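PDB 4YJI: aryl acylamidase, which probably hydrolyses the amide bond of N-acylated arylamines as a member of the amidase signature family, and here holds N-(4-hydroxyphenyl)acetamide. Local coordinates for residues Thr81-Leu86 with Val112-Pro117; Ser133-Phe138 with Asp354-Trp359. The protein carries 1 engineered substitution. All coordinates share one frame; numbering follows the deposited sequence.

Contact 1: Thr81-Leu86 with Val112-Pro117. With TYL (N-(4-hydroxyphenyl)acetamide (tylenol)), chain C.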
ATOM      1  N   THR A  81     -14.146   0.031   6.524  1.00 12.76           N
ATOM      2  CA  THR A  81     -12.861  -0.262   5.897  1.00 13.60           C
ATOM      3  C   THR A  81     -12.624  -1.777   5.828  1.00 16.17           C
ATOM      4  O   THR A  81     -13.414  -2.578   6.351  1.00 17.36           O
ATOM      5  CB  THR A  81     -11.696   0.441   6.648  1.00 14.11           C
ATOM      6  OG1 THR A  81     -10.503   0.389   5.854  1.00 14.18           O
ATOM      7  CG2 THR A  81     -11.442  -0.207   8.016  1.00 14.45           C
ATOM      8  N   LEU A  82     -11.563  -2.168   5.135  1.00 13.32           N
ATOM      9  CA  LEU A  82     -11.149  -3.559   5.061  1.00 14.80           C
ATOM     10  C   LEU A  82      -9.633  -3.661   5.222  1.00 15.19           C
ATOM     11  O   LEU A  82      -8.898  -2.724   4.860  1.00 15.78           O
ATOM     12  CB  LEU A  82     -11.574  -4.189   3.730  1.00 14.33           C
ATOM     13  CG  LEU A  82     -13.054  -4.496   3.506  1.00 15.55           C
ATOM     14  CD1 LEU A  82     -13.800  -3.273   2.984  1.00 15.79           C
ATOM     15  CD2 LEU A  82     -13.196  -5.669   2.545  1.00 17.99           C
ATOM     16  N   MET A  83      -9.177  -4.789   5.764  1.00 13.77           N
ATOM     17  CA  MET A  83      -7.739  -5.046   5.948  1.00 16.37           C
ATOM     18  C   MET A  83      -7.222  -5.965   4.842  1.00 16.93           C
ATOM     19  O   MET A  83      -7.997  -6.623   4.166  1.00 16.11           O
ATOM     20  CB  MET A  83      -7.457  -5.679   7.316  1.00 16.95           C
ATOM     21  CG  MET A  83      -7.958  -7.122   7.431  1.00 16.51           C
ATOM     22  SD  MET A  83      -7.505  -7.960   8.980  1.00 20.14           S
ATOM     23  CE  MET A  83      -5.716  -7.896   8.901  1.00 22.14           C
ATOM     24  N   LYS A  84      -5.905  -6.012   4.681  1.00 14.47           N
ATOM     25  CA  LYS A  84      -5.264  -6.816   3.640  1.00 15.14           C
ATOM     26  C   LYS A  84      -4.994  -8.248   4.091  1.00 17.20           C
ATOM     27  O   LYS A  84      -4.514  -8.469   5.202  1.00 15.75           O
ATOM     28  CB  LYS A  84      -3.956  -6.142   3.235  1.00 17.05           C
ATOM     29  CG  LYS A  84      -3.127  -6.873   2.193  1.00 15.01           C
ATOM     30  CD  LYS A  84      -1.856  -6.063   1.920  1.00 15.68           C
ATOM     31  CE  LYS A  84      -0.961  -6.747   0.909  1.00 17.56           C
ATOM     32  NZ  LYS A  84       0.273  -5.920   0.669  1.00 16.22           N
ATOM     33  N   ASP A  85      -5.261  -9.214   3.215  1.00 16.17           N
ATOM     34  CA  ASP A  85      -4.987 -10.622   3.511  1.00 17.83           C
ATOM     35  C   ASP A  85      -3.523 -10.997   3.208  1.00 19.66           C
ATOM     36  O   ASP A  85      -3.245 -11.790   2.312  1.00 19.21           O
ATOM     37  CB  ASP A  85      -5.944 -11.513   2.715  1.00 16.17           C
ATOM     38  CG  ASP A  85      -5.747 -12.995   3.002  1.00 23.18           C
ATOM     39  OD1 ASP A  85      -5.199 -13.333   4.084  1.00 19.09           O
ATOM     40  OD2 ASP A  85      -6.149 -13.816   2.137  1.00 24.58           O
ATOM     41  N   LEU A  86      -2.592 -10.406   3.946  1.00 16.29           N
ATOM     42  CA  LEU A  86      -1.186 -10.768   3.847  1.00 18.11           C
ATOM     43  C   LEU A  86      -0.563 -10.641   5.230  1.00 18.76           C
ATOM     44  O   LEU A  86      -0.399  -9.531   5.743  1.00 18.55           O
ATOM     45  CB  LEU A  86      -0.448  -9.885   2.828  1.00 17.21           C
ATOM     46  CG  LEU A  86       1.055 -10.142   2.715  1.00 18.97           C
ATOM     47  CD1 LEU A  86       1.324 -11.603   2.386  1.00 19.51           C
ATOM     48  CD2 LEU A  86       1.694  -9.229   1.665  1.00 19.50           C
ATOM     49  N   VAL A 112      -4.040 -11.872  19.138  1.00 22.29           N
ATOM     50  CA  VAL A 112      -2.982 -11.574  18.166  1.00 23.36           C
ATOM     51  C   VAL A 112      -3.526 -10.662  17.071  1.00 19.27           C
ATOM     52  O   VAL A 112      -4.449 -11.042  16.356  1.00 17.00           O
ATOM     53  CB  VAL A 112      -2.411 -12.860  17.524  1.00 23.05           C
ATOM     54  CG1 VAL A 112      -1.227 -12.529  16.614  1.00 22.66           C
ATOM     55  CG2 VAL A 112      -1.995 -13.863  18.600  1.00 24.95           C
ATOM     56  N   TRP A 113      -2.954  -9.464  16.945  1.00 18.16           N
ATOM     57  CA  TRP A 113      -3.493  -8.444  16.045  1.00 19.84           C
ATOM     58  C   TRP A 113      -2.472  -7.839  15.086  1.00 19.58           C
ATOM     59  O   TRP A 113      -1.359  -7.531  15.497  1.00 22.87           O
ATOM     60  CB  TRP A 113      -4.086  -7.302  16.861  1.00 19.85           C
ATOM     61  CG  TRP A 113      -5.326  -7.643  17.593  1.00 20.46           C
ATOM     62  CD1 TRP A 113      -5.428  -8.342  18.769  1.00 22.64           C
ATOM     63  CD2 TRP A 113      -6.654  -7.286  17.217  1.00 21.11           C
ATOM     64  NE1 TRP A 113      -6.753  -8.442  19.139  1.00 23.43           N
ATOM     65  CE2 TRP A 113      -7.524  -7.799  18.206  1.00 22.52           C
ATOM     66  CE3 TRP A 113      -7.200  -6.576  16.139  1.00 20.66           C
ATOM     67  CZ2 TRP A 113      -8.905  -7.624  18.147  1.00 23.76           C
ATOM     68  CZ3 TRP A 113      -8.563  -6.400  16.086  1.00 19.62           C
ATOM     69  CH2 TRP A 113      -9.405  -6.931  17.083  1.00 24.45           C
ATOM     70  N   SER A 114      -2.863  -7.653  13.823  1.00 17.54           N
ATOM     71  CA  SER A 114      -2.143  -6.742  12.926  1.00 19.07           C
ATOM     72  C   SER A 114      -2.461  -5.307  13.338  1.00 17.92           C
ATOM     73  O   SER A 114      -3.478  -5.057  13.977  1.00 15.91           O
ATOM     74  CB  SER A 114      -2.533  -6.965  11.458  1.00 16.47           C
ATOM     75  OG  SER A 114      -2.407  -8.306  11.060  1.00 25.96           O
ATOM     76  N   THR A 115      -1.602  -4.361  12.969  1.00 16.68           N
ATOM     77  CA  THR A 115      -1.762  -2.974  13.430  1.00 15.01           C
ATOM     78  C   THR A 115      -3.010  -2.285  12.873  1.00 14.12           C
ATOM     79  O   THR A 115      -3.751  -1.642  13.621  1.00 12.93           O
ATOM     80  CB  THR A 115      -0.527  -2.127  13.061  1.00 18.52           C
ATOM     81  OG1 THR A 115       0.627  -2.677  13.706  1.00 19.10           O
ATOM     82  CG2 THR A 115      -0.713  -0.662  13.505  1.00 16.45           C
ATOM     83  N   TYR A 116      -3.242  -2.412  11.570  1.00 16.43           N
ATOM     84  CA  TYR A 116      -4.359  -1.712  10.949  1.00 16.31           C
ATOM     85  C   TYR A 116      -5.706  -2.104  11.598  1.00 15.30           C
ATOM     86  O   TYR A 116      -6.423  -1.227  12.041  1.00 14.60           O
ATOM     87  CB  TYR A 116      -4.387  -1.951   9.435  1.00 16.40           C
ATOM     88  CG  TYR A 116      -5.401  -1.096   8.690  1.00 15.27           C
ATOM     89  CD1 TYR A 116      -5.095   0.206   8.317  1.00 14.38           C
ATOM     90  CD2 TYR A 116      -6.659  -1.599   8.360  1.00 15.07           C
ATOM     91  CE1 TYR A 116      -6.006   0.990   7.624  1.00 14.71           C
ATOM     92  CE2 TYR A 116      -7.589  -0.814   7.668  1.00 14.63           C
ATOM     93  CZ  TYR A 116      -7.251   0.476   7.310  1.00 14.89           C
ATOM     94  OH  TYR A 116      -8.153   1.258   6.627  1.00 15.40           O
ATOM     95  N   PRO A 117      -6.036  -3.410  11.676  1.00 14.88           N
ATOM     96  CA  PRO A 117      -7.352  -3.699  12.265  1.00 13.68           C
ATOM     97  C   PRO A 117      -7.447  -3.300  13.748  1.00 15.62           C
ATOM     98  O   PRO A 117      -8.499  -2.815  14.175  1.00 17.57           O
ATOM     99  CB  PRO A 117      -7.491  -5.219  12.093  1.00 15.70           C
ATOM    100  CG  PRO A 117      -6.077  -5.724  11.940  1.00 16.04           C
ATOM    101  CD  PRO A 117      -5.381  -4.635  11.173  1.00 15.56           C
TER
HETATM  102  C1  TYL C 502       5.198  -7.179   0.140  1.00 28.32           C
HETATM  103  C2  TYL C 502       4.333  -6.564   1.037  1.00 24.65           C
HETATM  104  C3  TYL C 502       4.368  -6.930   2.376  1.00 22.96           C
HETATM  105  C4  TYL C 502       5.258  -7.910   2.798  1.00 30.67           C
HETATM  106  C5  TYL C 502       6.114  -8.529   1.897  1.00 28.54           C
HETATM  107  C6  TYL C 502       6.082  -8.168   0.558  1.00 28.16           C
HETATM  108  N   TYL C 502       5.178  -6.835  -1.225  1.00 23.20           N
HETATM  109  C   TYL C 502       5.298  -5.536  -1.696  1.00 18.43           C
HETATM  110  CM  TYL C 502       5.245  -5.360  -3.199  1.00 22.67           C
HETATM  111  O4  TYL C 502       5.298  -8.288   4.155  1.00 36.25           O
HETATM  112  O   TYL C 502       5.442  -4.589  -0.937  1.00 17.19           O

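Contact 2: Ser133-Phe138 with Asp354-Trp359. With TYL (N-(4-hydroxyphenyl)acetamide (tylenol)), chain C.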
ATOM      1  N   SER A 133      -4.455 -10.222  -2.171  1.00 14.29           N
ATOM      2  CA  SER A 133      -3.017  -9.993  -2.311  1.00 16.48           C
ATOM      3  C   SER A 133      -2.404 -11.181  -3.074  1.00 16.03           C
ATOM      4  O   SER A 133      -2.936 -12.291  -3.015  1.00 16.37           O
ATOM      5  CB  SER A 133      -2.371  -9.839  -0.926  1.00 18.76           C
ATOM      6  OG  SER A 133      -0.963 -10.029  -0.978  1.00 21.02           O
ATOM      7  N   PRO A 134      -1.283 -10.967  -3.792  1.00 15.08           N
ATOM      8  CA  PRO A 134      -0.566 -12.115  -4.356  1.00 16.06           C
ATOM      9  C   PRO A 134       0.132 -12.915  -3.271  1.00 16.96           C
ATOM     10  O   PRO A 134       0.350 -12.389  -2.176  1.00 16.31           O
ATOM     11  CB  PRO A 134       0.463 -11.467  -5.277  1.00 15.94           C
ATOM     12  CG  PRO A 134       0.763 -10.161  -4.593  1.00 15.53           C
ATOM     13  CD  PRO A 134      -0.605  -9.701  -4.103  1.00 14.02           C
ATOM     14  N   VAL A 135       0.508 -14.154  -3.578  1.00 17.97           N
ATOM     15  CA  VAL A 135       1.139 -15.045  -2.603  1.00 17.02           C
ATOM     16  C   VAL A 135       2.396 -14.450  -1.972  1.00 18.05           C
ATOM     17  O   VAL A 135       3.319 -14.032  -2.680  1.00 15.73           O
ATOM     18  CB  VAL A 135       1.495 -16.405  -3.250  1.00 19.39           C
ATOM     19  CG1 VAL A 135       2.290 -17.284  -2.285  1.00 16.15           C
ATOM     20  CG2 VAL A 135       0.225 -17.120  -3.723  1.00 21.30           C
ATOM     21  N   TYR A 136       2.408 -14.396  -0.639  1.00 17.19           N
ATOM     22  CA  TYR A 136       3.517 -13.831   0.141  1.00 17.44           C
ATOM     23  C   TYR A 136       3.890 -12.399  -0.249  1.00 16.20           C
ATOM     24  O   TYR A 136       4.990 -11.935   0.057  1.00 17.63           O
ATOM     25  CB  TYR A 136       4.760 -14.724   0.035  1.00 17.90           C
ATOM     26  CG  TYR A 136       4.776 -15.859   1.032  1.00 16.41           C
ATOM     27  CD1 TYR A 136       4.867 -15.604   2.397  1.00 18.73           C
ATOM     28  CD2 TYR A 136       4.712 -17.191   0.619  1.00 16.71           C
ATOM     29  CE1 TYR A 136       4.892 -16.637   3.327  1.00 20.33           C
ATOM     30  CE2 TYR A 136       4.732 -18.237   1.550  1.00 17.91           C
ATOM     31  CZ  TYR A 136       4.822 -17.946   2.901  1.00 20.28           C
ATOM     32  OH  TYR A 136       4.842 -18.951   3.847  1.00 20.53           O
ATOM     33  N   GLY A 137       2.969 -11.701  -0.911  1.00 14.46           N
ATOM     34  CA  GLY A 137       3.196 -10.337  -1.356  1.00 15.10           C
ATOM     35  C   GLY A 137       4.271 -10.209  -2.430  1.00 16.65           C
ATOM     36  O   GLY A 137       4.748  -9.107  -2.713  1.00 19.17           O
ATOM     37  N   PHE A 138       4.638 -11.323  -3.050  1.00 16.46           N
ATOM     38  CA  PHE A 138       5.901 -11.360  -3.798  1.00 18.49           C
ATOM     39  C   PHE A 138       5.768 -10.953  -5.272  1.00 19.28           C
ATOM     40  O   PHE A 138       6.286 -11.637  -6.156  1.00 19.91           O
ATOM     41  CB  PHE A 138       6.531 -12.755  -3.695  1.00 16.67           C
ATOM     42  CG  PHE A 138       8.047 -12.738  -3.625  1.00 22.40           C
ATOM     43  CD1 PHE A 138       8.803 -12.465  -4.747  1.00 26.89           C
ATOM     44  CD2 PHE A 138       8.704 -13.007  -2.437  1.00 27.85           C
ATOM     45  CE1 PHE A 138      10.192 -12.444  -4.691  1.00 24.72           C
ATOM     46  CE2 PHE A 138      10.089 -12.999  -2.376  1.00 31.42           C
ATOM     47  CZ  PHE A 138      10.834 -12.705  -3.508  1.00 22.50           C
ATOM     48  N   ASP A 354       6.127 -20.549  -9.377  1.00 23.10           N
ATOM     49  CA  ASP A 354       7.494 -20.936  -9.720  1.00 25.32           C
ATOM     50  C   ASP A 354       8.483 -19.786  -9.546  1.00 20.83           C
ATOM     51  O   ASP A 354       9.596 -19.994  -9.082  1.00 26.32           O
ATOM     52  CB  ASP A 354       7.559 -21.450 -11.161  1.00 26.71           C
ATOM     53  CG  ASP A 354       6.854 -22.790 -11.341  1.00 35.51           C
ATOM     54  OD1 ASP A 354       6.608 -23.477 -10.323  1.00 31.35           O
ATOM     55  OD2 ASP A 354       6.554 -23.158 -12.503  1.00 39.69           O
ATOM     56  N   ALA A 355       8.077 -18.579  -9.937  1.00 23.57           N
ATOM     57  CA  ALA A 355       8.950 -17.408  -9.833  1.00 24.82           C
ATOM     58  C   ALA A 355       9.341 -17.133  -8.385  1.00 21.77           C
ATOM     59  O   ALA A 355      10.437 -16.655  -8.106  1.00 23.84           O
ATOM     60  CB  ALA A 355       8.272 -16.183 -10.444  1.00 25.98           C
ATOM     61  N   LEU A 356       8.436 -17.436  -7.461  1.00 19.09           N
ATOM     62  CA  LEU A 356       8.732 -17.285  -6.041  1.00 23.09           C
ATOM     63  C   LEU A 356       9.634 -18.413  -5.554  1.00 19.22           C
ATOM     64  O   LEU A 356      10.589 -18.172  -4.818  1.00 19.67           O
ATOM     65  CB  LEU A 356       7.434 -17.247  -5.224  1.00 18.94           C
ATOM     66  CG  LEU A 356       7.519 -17.293  -3.695  1.00 22.22           C
ATOM     67  CD1 LEU A 356       8.560 -16.351  -3.134  1.00 28.28           C
ATOM     68  CD2 LEU A 356       6.155 -16.953  -3.123  1.00 26.93           C
ATOM     69  N   MET A 357       9.337 -19.644  -5.961  1.00 19.33           N
ATOM     70  CA  MET A 357      10.122 -20.791  -5.509  1.00 23.13           C
ATOM     71  C   MET A 357      11.581 -20.667  -5.940  1.00 18.59           C
ATOM     72  O   MET A 357      12.473 -21.164  -5.260  1.00 21.56           O
ATOM     73  CB  MET A 357       9.523 -22.107  -6.024  1.00 25.12           C
ATOM     74  CG  MET A 357      10.031 -23.346  -5.290  1.00 30.62           C
ATOM     75  SD  MET A 357       9.580 -23.403  -3.534  1.00 35.92           S
ATOM     76  CE  MET A 357       7.907 -24.051  -3.613  1.00 34.33           C
ATOM     77  N   LYS A 358      11.820 -20.005  -7.070  1.00 19.04           N
ATOM     78  CA  LYS A 358      13.186 -19.710  -7.497  1.00 22.42           C
ATOM     79  C   LYS A 358      13.971 -19.003  -6.385  1.00 21.79           C
ATOM     80  O   LYS A 358      15.099 -19.370  -6.073  1.00 19.52           O
ATOM     81  CB  LYS A 358      13.180 -18.849  -8.761  1.00 20.70           C
ATOM     82  CG  LYS A 358      14.545 -18.308  -9.128  1.00 22.58           C
ATOM     83  CD  LYS A 358      14.477 -17.382 -10.340  1.00 28.96           C
ATOM     84  CE  LYS A 358      13.690 -16.117 -10.044  1.00 29.26           C
ATOM     85  NZ  LYS A 358      13.928 -15.065 -11.071  1.00 30.81           N
ATOM     86  N   TRP A 359      13.349 -18.009  -5.759  1.00 20.35           N
ATOM     87  CA  TRP A 359      14.025 -17.252  -4.705  1.00 19.78           C
ATOM     88  C   TRP A 359      14.063 -18.023  -3.385  1.00 19.46           C
ATOM     89  O   TRP A 359      15.023 -17.910  -2.611  1.00 20.26           O
ATOM     90  CB  TRP A 359      13.342 -15.894  -4.525  1.00 19.84           C
ATOM     91  CG  TRP A 359      13.561 -15.013  -5.711  1.00 19.49           C
ATOM     92  CD1 TRP A 359      12.637 -14.643  -6.647  1.00 19.45           C
ATOM     93  CD2 TRP A 359      14.799 -14.408  -6.106  1.00 17.98           C
ATOM     94  NE1 TRP A 359      13.226 -13.834  -7.594  1.00 19.95           N
ATOM     95  CE2 TRP A 359      14.552 -13.683  -7.286  1.00 19.83           C
ATOM     96  CE3 TRP A 359      16.093 -14.415  -5.574  1.00 20.61           C
ATOM     97  CZ2 TRP A 359      15.552 -12.959  -7.941  1.00 16.45           C
ATOM     98  CZ3 TRP A 359      17.089 -13.704  -6.228  1.00 21.85           C
ATOM     99  CH2 TRP A 359      16.809 -12.985  -7.399  1.00 19.53           C
TER
HETATM  100  C1  TYL C 502       5.198  -7.179   0.140  1.00 28.32           C
HETATM  101  C2  TYL C 502       4.333  -6.564   1.037  1.00 24.65           C
HETATM  102  C3  TYL C 502       4.368  -6.930   2.376  1.00 22.96           C
HETATM  103  C4  TYL C 502       5.258  -7.910   2.798  1.00 30.67           C
HETATM  104  C5  TYL C 502       6.114  -8.529   1.897  1.00 28.54           C
HETATM  105  C6  TYL C 502       6.082  -8.168   0.558  1.00 28.16           C
HETATM  106  N   TYL C 502       5.178  -6.835  -1.225  1.00 23.20           N
HETATM  107  C   TYL C 502       5.298  -5.536  -1.696  1.00 18.43           C
HETATM  108  CM  TYL C 502       5.245  -5.360  -3.199  1.00 22.67           C
HETATM  109  O4  TYL C 502       5.298  -8.288   4.155  1.00 36.25           O
HETATM  110  O   TYL C 502       5.442  -4.589  -0.937  1.00 17.19           O

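Contact 1: Thr81-Leu86 with Val112-Pro117
Thr-81 and Met-83 of strand 80-84 form a buried strand-to-helix contact with Tyr-116 and Pro-117, in the first turn of helix 115-122. Its one hydrogen bond runs from Tyr-116 OH to Thr-81 OG1 (2.6 Å), with the acceptor at the edge of the phenol ring and in its plane. Extending Tyr-116 with CG anti to the backbone N (chi1 -172°) brings the hydroxyl to the strand. Thr-81 OG1 is also bonded to Val-178 O, so two bonds grip OG1, one to the phenol and one to strand 178-183. A phenylalanine in place of Tyr-116 would probably deprive Thr-81 OG1 of this donor and weaken the tie between helix and strand. The other half is apolar: Met-83, bent at chi3 (-60°), sets CE 3.8 Å from Pro-117 CG. Ser-114 OG lies 4.0 Å from Met-83 CE but spends its polarity on Ala-89 N, while Glu-224 takes the N-H groups of Thr-115 and Tyr-116. Strand 80-84, helix 115-122 and the adjacent parallel strand 126-131 make a beta-alpha-beta crossover, whose first strand leads to Lys-84; NZ there bonds Ser-163, Ser-164 and Thr-182, as expected for this family's Ser-Ser-Lys site, Ser-163 probably being its bridging serine.

Contact 2: Ser133-Phe138 with Asp354-Trp359
Leu-356 of helix 354-362 inserts its two methyl branches among Val-135, Tyr-136 and Phe-138, which lie on two overlapping beta turns of the ligand-binding loop. The bonds Gly-137 N to Pro-134 O and Phe-138 N to Val-135 O, with the backbone angles, define a type II turn followed by a type I' turn. With its CG anti to the backbone N, Leu-356 reaches the loop through both branches. CD1 sits over one face of the Phe-138 ring, 3.8 Å from the centroid and 25° off the normal, a CH-pi contact displaced toward the rim, where CD2 of Phe-138 is nearest. The other branch, CD2, lies 4.0 Å from both Val-135 CG1 and Tyr-136 CD2, its side chain crossing theirs at roughly a right angle. One helical turn on, Trp-359 meets the far end of the phenylalanine: the Phe-138 ring and the indole five-membered ring lie nearly parallel (24°) but well offset, 5.5 Å between centroids, so little of one covers the other, and Phe-138 CE1 approaches Trp-359 CD1 at 3.8 Å. Helix 315-339 also borders the contact, with Ser-333 OG hydrogen-bonded to the Tyr-136 hydroxyl and Ile-326 touching Phe-138. The same turns present a backbone carbonyl to the ligand: the amide N of N-(4-hydroxyphenyl)acetamide donates to Gly-137 O at 2.7 Å, with an N-H...O angle of 165°.

Both contacts are buried, yet they join different elements. Contact 1 lies within one crossover unit, its segments 26 residues apart, whereas contact 2 brings a loop and a helix together across more than 200 residues. Contact 1 lies nearer the centre of the chain, about 12 Å against 17 Å between centres, and mixes a side-chain hydrogen bond with apolar packing; contact 2 has no hydrogen bond between its segments and relies on methyl and aromatic surfaces. Although their centres are about 21 Å apart, the two meet at the ligand: Leu-86 CD2 packs 3.6 Å from Gly-137 CA, and segments 81-86 and 133-138 both touch N-(4-hydroxyphenyl)acetamide, one through a methyl group and the other through a carbonyl.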